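Local structure of chaperone CupB2 (Pseudomonas aeruginosa, 3Q48) at residues 105-108 with 109-112. The protein probably acts as a periplasmic chaperone of the PapD-like pilus-chaperone family, helping subunits fold during fimbrium biogenesis. Residues are numbered along the deposited sequence; the frame is centred on the assembly and turned at random.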
ATOM      1  N   PRO A 105     -11.465  17.896  -0.383  1.00 54.94           N
ATOM      2  CA  PRO A 105     -11.795  17.413   0.987  1.00 54.34           C
ATOM      3  C   PRO A 105     -11.528  15.922   1.243  1.00 51.95           C
ATOM      4  O   PRO A 105     -12.285  15.056   0.763  1.00 52.58           O
ATOM      5  CB  PRO A 105     -13.302  17.718   1.132  1.00 55.94           C
ATOM      6  CG  PRO A 105     -13.771  18.118  -0.270  1.00 57.36           C
ATOM      7  CD  PRO A 105     -12.565  18.683  -0.966  1.00 56.15           C
ATOM      8  N   LEU A 106     -10.443  15.640   1.970  1.00 49.06           N
ATOM      9  CA  LEU A 106     -10.067  14.292   2.411  1.00 45.21           C
ATOM     10  C   LEU A 106      -9.847  14.317   3.928  1.00 43.85           C
ATOM     11  O   LEU A 106      -9.480  15.369   4.468  1.00 43.73           O
ATOM     12  CB  LEU A 106      -8.774  13.864   1.727  1.00 44.22           C
ATOM     13  CG  LEU A 106      -8.764  13.519   0.236  1.00 42.90           C
ATOM     14  CD1 LEU A 106      -7.320  13.500  -0.197  1.00 40.68           C
ATOM     15  CD2 LEU A 106      -9.478  12.167  -0.055  1.00 38.29           C
ATOM     16  N   PRO A 107     -10.064  13.174   4.626  1.00 42.05           N
ATOM     17  CA  PRO A 107      -9.917  13.298   6.070  1.00 41.71           C
ATOM     18  C   PRO A 107      -8.571  13.912   6.460  1.00 41.42           C
ATOM     19  O   PRO A 107      -7.537  13.655   5.816  1.00 40.66           O
ATOM     20  CB  PRO A 107     -10.073  11.854   6.581  1.00 40.45           C
ATOM     21  CG  PRO A 107     -10.868  11.171   5.556  1.00 40.46           C
ATOM     22  CD  PRO A 107     -10.526  11.819   4.237  1.00 40.98           C
ATOM     23  N   THR A 108      -8.615  14.725   7.515  1.00 42.58           N
ATOM     24  CA  THR A 108      -7.494  15.531   8.014  1.00 41.95           C
ATOM     25  C   THR A 108      -6.770  14.796   9.159  1.00 40.74           C
ATOM     26  O   THR A 108      -5.642  15.152   9.513  1.00 40.52           O
ATOM     27  CB  THR A 108      -8.037  16.918   8.527  1.00 44.40           C
ATOM     28  OG1 THR A 108      -8.916  16.718   9.651  1.00 46.16           O
ATOM     29  CG2 THR A 108      -8.830  17.615   7.452  1.00 43.71           C
ATOM     30  N   ASP A 109      -7.419  13.779   9.732  1.00 39.27           N
ATOM     31  CA  ASP A 109      -6.927  13.111  10.967  1.00 38.69           C
ATOM     32  C   ASP A 109      -6.420  11.670  10.744  1.00 36.04           C
ATOM     33  O   ASP A 109      -6.147  10.940  11.707  1.00 34.55           O
ATOM     34  CB  ASP A 109      -8.087  12.982  11.948  1.00 40.10           C
ATOM     35  CG  ASP A 109      -9.102  11.956  11.466  1.00 41.20           C
ATOM     36  OD1 ASP A 109      -9.540  12.066  10.297  1.00 44.08           O
ATOM     37  OD2 ASP A 109      -9.450  11.047  12.230  1.00 42.88           O
ATOM     38  N   ARG A 110      -6.364  11.263   9.478  1.00 34.58           N
ATOM     39  CA  ARG A 110      -5.950   9.925   9.093  1.00 33.09           C
ATOM     40  C   ARG A 110      -5.534   9.885   7.638  1.00 31.94           C
ATOM     41  O   ARG A 110      -5.941  10.721   6.828  1.00 32.84           O
ATOM     42  CB  ARG A 110      -7.052   8.882   9.382  1.00 32.56           C
ATOM     43  CG  ARG A 110      -8.315   9.071   8.560  1.00 34.13           C
ATOM     44  CD  ARG A 110      -9.470   8.292   9.171  1.00 35.50           C
ATOM     45  NE  ARG A 110     -10.029   8.966  10.362  1.00 38.73           N
ATOM     46  CZ  ARG A 110     -10.840   8.372  11.238  1.00 39.52           C
ATOM     47  NH1 ARG A 110     -11.189   7.091  11.059  1.00 37.96           N
ATOM     48  NH2 ARG A 110     -11.293   9.051  12.286  1.00 39.66           N
ATOM     49  N   GLU A 111      -4.692   8.906   7.325  1.00 30.88           N
ATOM     50  CA  GLU A 111      -4.270   8.639   5.960  1.00 29.35           C
ATOM     51  C   GLU A 111      -5.503   8.289   5.131  1.00 29.10           C
ATOM     52  O   GLU A 111      -6.494   7.720   5.645  1.00 28.92           O
ATOM     53  CB  GLU A 111      -3.270   7.469   5.965  1.00 27.15           C
ATOM     54  CG  GLU A 111      -1.847   7.927   6.160  1.00 27.49           C
ATOM     55  CD  GLU A 111      -0.805   6.787   6.153  1.00 29.52           C
ATOM     56  OE1 GLU A 111      -1.157   5.574   6.381  1.00 27.59           O
ATOM     57  OE2 GLU A 111       0.379   7.132   5.936  1.00 26.37           O
ATOM     58  N   SER A 112      -5.445   8.649   3.856  1.00 29.55           N
ATOM     59  CA  SER A 112      -6.369   8.083   2.838  1.00 29.08           C
ATOM     60  C   SER A 112      -5.645   7.152   1.857  1.00 27.57           C
ATOM     61  O   SER A 112      -4.464   7.345   1.525  1.00 25.13           O
ATOM     62  CB  SER A 112      -7.102   9.173   2.104  1.00 29.25           C
ATOM     63  OG  SER A 112      -8.026   9.774   2.999  1.00 32.39           O
TER
HETATM   64  O   HOH W   1      -6.475  11.603   4.331  1.00  7.86           O
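The ring of Pro-107 packs against the side chains of Asp-109, Arg-110 and Ser-112. The CB of its ring touches the side chains of both Asp-109 and Arg-110, lying 3.8 Å from Arg-110 CG. At another corner of the same ring, Pro-107 CD meets Ser-112 OG at 3.5 Å. Leu-106 CD2 lies farther off, 4.1 Å from Ser-112 OG.

Asp-109 and Arg-110 both place CG between the backbone N and the carbonyl carbon (chi1 70° and 65°). Arg-110 then bends at chi3 (77°), and its guanidinium grips the carboxylate side-on. The bond from Arg-110 NE to Asp-109 OD1 is 3.1 Å and fairly straight. Asp-109 OD2 uses its syn lone pair to accept from Arg-110 NH2 at 2.7 Å, the salt bridge. NE also reaches OD2, so that oxygen has two donors.

No direct hydrogen bond joins the two halves of the turn. One water bridges them instead. It donates to Pro-107 O and Arg-110 O and is also hydrogen-bonded to Ser-112 OG.

The turn lies in the loop between strands 93-101 and 112-121, and Ser-112 opens the second. Ser-112 pairs with Phe-144 of strand 136-145. Arg-110 packs on Pro-208 and Phe-209, and Glu-111 bonds to Pro-182 and Tyr-184. These are loops of the C-terminal domain, so the turn sits where the two Ig-like domains meet.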